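PDB 5ZX1: ENT from Trypanosoma brucei brucei, which is of unconfirmed function but carries an all-helical ENT domain, the part described here, and is probably involved in transcription or chromatin regulation. Local coordinates for residues 45-58 with 85-99. Residues are numbered along the deposited sequence; the frame is centred on the assembly and turned at random.
Sequences YRSLCRVLCMHSGG and ELAAAREDVLVTSVA
Arg50 and Asp92 meet through their torsions: CG of Arg50 lies beside its own backbone N (chi1 -56°) and the chain bends at chi3, while CG of Asp92 stands opposite its backbone N (chi1 172°). Arg50 NH1 then reaches Asp92 OD2 at 3.2 Å, a weak hydrogen bond within a salt bridge. The oxygen lies in the guanidinium plane, although the two flat groups stand 85° apart. Val95 CG2 lies over one guanidinium face, toward its rim, and Arg46 NH1 over the opposite face, also off-centre. The other oxygen, Asp92 OD1, accepts from Val95 N at 2.9 Å through its anti lone pair, so Asp92 is the N-cap of helix 93-101 and pairs with Arg50. In this all-helical ENT domain the contact packs the C-terminal part of helix 30-56 against the junction of helices 79-91 and 93-101. Met54 CG meets Val98 CB at 4.0 Å, and Leu104, in a loop, also touches both residues. Nearer the Arg50 backbone, Ala89 CB sits 3.6 Å from Arg50 CA, consistent with segment axes approaching to 8.2 Å. Cys53 is a knob among Leu86, Ala89, Arg90 and Val95. Past the end of helix 30-56, the extended Arg90 chain carries NE to Gly58 O at 3.3 Å.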
# COMPACT_ATOMS: atom_id res chain seq x y z
N TYR A 45 1.74 -2.32 5.00
CA TYR A 45 0.44 -1.98 4.43
C TYR A 45 0.52 -0.67 3.62
O TYR A 45 -0.05 -0.56 2.53
CB TYR A 45 -0.64 -1.87 5.51
CG TYR A 45 -2.04 -1.92 4.93
CD1 TYR A 45 -2.60 -3.12 4.51
CD2 TYR A 45 -2.80 -0.76 4.79
CE1 TYR A 45 -3.85 -3.18 3.96
CE2 TYR A 45 -4.08 -0.80 4.25
CZ TYR A 45 -4.60 -2.02 3.84
OH TYR A 45 -5.86 -2.11 3.29
N ARG A 46 1.23 0.32 4.16
CA ARG A 46 1.33 1.62 3.50
C ARG A 46 1.92 1.47 2.10
O ARG A 46 1.34 1.92 1.10
CB ARG A 46 2.21 2.57 4.33
CG ARG A 46 2.39 3.94 3.70
CD ARG A 46 3.45 4.75 4.42
NE ARG A 46 3.79 5.96 3.67
CZ ARG A 46 4.92 6.14 2.99
NH1 ARG A 46 5.12 7.29 2.34
NH2 ARG A 46 5.86 5.19 2.95
N SER A 47 3.07 0.82 2.03
CA SER A 47 3.73 0.65 0.76
C SER A 47 2.85 -0.17 -0.18
O SER A 47 2.94 -0.03 -1.41
CB SER A 47 5.08 -0.02 0.96
OG SER A 47 4.88 -1.39 1.20
N LEU A 48 1.98 -1.00 0.39
CA LEU A 48 1.04 -1.79 -0.40
C LEU A 48 -0.01 -0.91 -1.07
O LEU A 48 -0.34 -1.10 -2.24
CB LEU A 48 0.35 -2.83 0.47
CG LEU A 48 0.60 -4.31 0.20
CD1 LEU A 48 -0.49 -5.09 0.89
CD2 LEU A 48 0.60 -4.58 -1.29
N CYS A 49 -0.57 0.02 -0.32
CA CYS A 49 -1.53 0.96 -0.90
C CYS A 49 -0.92 1.80 -2.02
O CYS A 49 -1.51 1.95 -3.09
CB CYS A 49 -2.08 1.87 0.19
SG CYS A 49 -3.22 1.03 1.30
N ARG A 50 0.27 2.35 -1.79
CA ARG A 50 0.87 3.30 -2.73
C ARG A 50 1.10 2.63 -4.07
O ARG A 50 0.65 3.08 -5.13
CB ARG A 50 2.18 3.86 -2.18
CG ARG A 50 2.03 4.51 -0.82
CD ARG A 50 3.34 4.51 -0.05
NE ARG A 50 4.41 5.04 -0.87
CZ ARG A 50 4.58 6.32 -1.17
NH1 ARG A 50 3.74 7.24 -0.73
NH2 ARG A 50 5.60 6.67 -1.95
N VAL A 51 1.81 1.51 -3.98
CA VAL A 51 2.17 0.72 -5.12
C VAL A 51 0.95 0.18 -5.90
O VAL A 51 0.93 0.21 -7.13
CB VAL A 51 3.09 -0.40 -4.63
CG1 VAL A 51 2.99 -1.59 -5.49
CG2 VAL A 51 4.51 0.10 -4.58
N LEU A 52 -0.08 -0.30 -5.22
CA LEU A 52 -1.25 -0.76 -5.95
C LEU A 52 -1.96 0.42 -6.63
O LEU A 52 -2.60 0.26 -7.67
CB LEU A 52 -2.21 -1.52 -5.03
CG LEU A 52 -1.69 -2.89 -4.61
CD1 LEU A 52 -2.77 -3.77 -3.99
CD2 LEU A 52 -1.01 -3.59 -5.78
N CYS A 53 -1.82 1.61 -6.05
CA CYS A 53 -2.38 2.80 -6.67
C CYS A 53 -1.51 3.31 -7.83
O CYS A 53 -2.01 3.94 -8.75
CB CYS A 53 -2.55 3.90 -5.63
SG CYS A 53 -3.80 3.53 -4.43
N MET A 54 -0.21 3.05 -7.78
CA MET A 54 0.64 3.43 -8.90
C MET A 54 0.25 2.67 -10.15
O MET A 54 0.36 3.19 -11.26
CB MET A 54 2.10 3.17 -8.58
CG MET A 54 2.71 4.15 -7.61
SD MET A 54 4.41 3.62 -7.31
CE MET A 54 4.92 4.80 -6.04
N HIS A 55 -0.20 1.44 -9.98
CA HIS A 55 -0.55 0.58 -11.11
C HIS A 55 -1.95 0.80 -11.62
O HIS A 55 -2.21 0.61 -12.81
CB HIS A 55 -0.38 -0.88 -10.73
CG HIS A 55 1.00 -1.40 -10.91
ND1 HIS A 55 1.93 -1.43 -9.88
CD2 HIS A 55 1.63 -1.94 -11.99
CE1 HIS A 55 3.06 -1.96 -10.32
NE2 HIS A 55 2.90 -2.27 -11.60
N SER A 56 -2.86 1.20 -10.74
CA SER A 56 -4.28 1.17 -11.03
C SER A 56 -4.84 2.57 -11.17
O SER A 56 -6.03 2.76 -11.44
CB SER A 56 -5.03 0.46 -9.91
OG SER A 56 -5.37 1.41 -8.90
N GLY A 57 -3.97 3.55 -10.96
CA GLY A 57 -4.39 4.93 -10.92
C GLY A 57 -5.48 5.10 -9.89
O GLY A 57 -6.41 5.89 -10.09
N GLY A 58 -5.38 4.33 -8.81
CA GLY A 58 -6.31 4.42 -7.69
C GLY A 58 -7.58 3.60 -7.80
O GLY A 58 -8.24 3.34 -6.78
N GLU A 85 -4.57 4.92 5.24
CA GLU A 85 -3.41 4.66 4.39
C GLU A 85 -3.79 4.64 2.91
O GLU A 85 -3.05 5.15 2.07
CB GLU A 85 -2.74 3.34 4.76
CG GLU A 85 -2.07 3.35 6.11
CD GLU A 85 -1.00 4.43 6.21
OE1 GLU A 85 -0.25 4.61 5.23
OE2 GLU A 85 -0.93 5.10 7.26
N LEU A 86 -4.93 4.05 2.58
CA LEU A 86 -5.35 3.98 1.19
C LEU A 86 -5.70 5.37 0.66
O LEU A 86 -5.35 5.73 -0.47
CB LEU A 86 -6.54 3.03 1.02
CG LEU A 86 -7.06 2.94 -0.42
CD1 LEU A 86 -5.96 2.42 -1.33
CD2 LEU A 86 -8.26 2.04 -0.47
N ALA A 87 -6.42 6.13 1.48
CA ALA A 87 -6.77 7.50 1.13
C ALA A 87 -5.50 8.32 0.90
O ALA A 87 -5.39 9.05 -0.09
CB ALA A 87 -7.63 8.12 2.22
N ALA A 88 -4.53 8.17 1.79
CA ALA A 88 -3.26 8.90 1.71
C ALA A 88 -2.49 8.55 0.44
O ALA A 88 -1.90 9.43 -0.20
CB ALA A 88 -2.40 8.61 2.93
N ALA A 89 -2.48 7.28 0.08
CA ALA A 89 -1.70 6.85 -1.08
C ALA A 89 -2.33 7.37 -2.37
O ALA A 89 -1.63 7.73 -3.31
CB ALA A 89 -1.58 5.35 -1.10
N ARG A 90 -3.66 7.41 -2.40
CA ARG A 90 -4.38 7.86 -3.58
C ARG A 90 -4.02 9.29 -3.96
O ARG A 90 -4.00 9.65 -5.14
CB ARG A 90 -5.89 7.74 -3.35
CG ARG A 90 -6.48 6.39 -3.71
CD ARG A 90 -8.00 6.48 -3.85
NE ARG A 90 -8.64 5.19 -4.11
CZ ARG A 90 -9.25 4.46 -3.19
NH1 ARG A 90 -9.80 3.30 -3.53
NH2 ARG A 90 -9.31 4.88 -1.93
N GLU A 91 -3.72 10.09 -2.95
CA GLU A 91 -3.49 11.51 -3.16
C GLU A 91 -2.01 11.89 -3.04
O GLU A 91 -1.64 13.04 -3.26
CB GLU A 91 -4.32 12.31 -2.16
CG GLU A 91 -3.66 12.40 -0.80
CD GLU A 91 -4.45 13.27 0.15
OE1 GLU A 91 -3.89 13.68 1.20
OE2 GLU A 91 -5.64 13.53 -0.15
N ASP A 92 -1.17 10.94 -2.68
CA ASP A 92 0.27 11.19 -2.66
C ASP A 92 0.73 11.60 -4.06
O ASP A 92 0.23 11.06 -5.06
CB ASP A 92 1.02 9.96 -2.17
CG ASP A 92 2.51 10.10 -2.30
OD1 ASP A 92 3.01 9.95 -3.43
OD2 ASP A 92 3.18 10.35 -1.27
N VAL A 93 1.67 12.54 -4.12
CA VAL A 93 2.13 13.13 -5.40
C VAL A 93 3.00 12.19 -6.24
O VAL A 93 2.85 12.12 -7.46
CB VAL A 93 2.89 14.44 -5.15
CG1 VAL A 93 3.24 15.09 -6.48
CG2 VAL A 93 2.07 15.39 -4.29
N LEU A 94 3.93 11.50 -5.60
CA LEU A 94 4.72 10.51 -6.32
C LEU A 94 3.76 9.45 -6.91
O LEU A 94 3.82 9.17 -8.10
CB LEU A 94 5.76 9.87 -5.39
CG LEU A 94 6.70 8.83 -6.01
CD1 LEU A 94 7.40 9.37 -7.24
CD2 LEU A 94 7.72 8.37 -4.98
N VAL A 95 2.84 8.94 -6.09
CA VAL A 95 1.93 7.88 -6.52
C VAL A 95 1.14 8.33 -7.75
O VAL A 95 1.17 7.66 -8.79
CB VAL A 95 0.94 7.44 -5.39
CG1 VAL A 95 -0.03 6.41 -5.91
CG2 VAL A 95 1.69 6.88 -4.18
N THR A 96 0.46 9.46 -7.64
CA THR A 96 -0.33 9.95 -8.77
C THR A 96 0.55 10.28 -10.01
O THR A 96 0.14 10.02 -11.14
CB THR A 96 -1.16 11.20 -8.38
OG1 THR A 96 -0.30 12.24 -7.92
CG2 THR A 96 -2.13 10.87 -7.27
N SER A 97 1.75 10.82 -9.82
CA SER A 97 2.64 11.09 -10.97
C SER A 97 3.04 9.81 -11.70
O SER A 97 3.11 9.78 -12.93
CB SER A 97 3.90 11.82 -10.53
OG SER A 97 3.57 12.84 -9.62
N VAL A 98 3.31 8.75 -10.94
CA VAL A 98 3.66 7.47 -11.54
C VAL A 98 2.48 6.87 -12.29
O VAL A 98 2.64 6.28 -13.36
CB VAL A 98 4.17 6.49 -10.48
CG1 VAL A 98 4.49 5.12 -11.11
CG2 VAL A 98 5.38 7.07 -9.77
N ALA A 99 1.28 7.02 -11.74
CA ALA A 99 0.10 6.53 -12.45
C ALA A 99 -0.12 7.38 -13.70
O ALA A 99 -0.49 6.88 -14.77
CB ALA A 99 -1.12 6.54 -11.55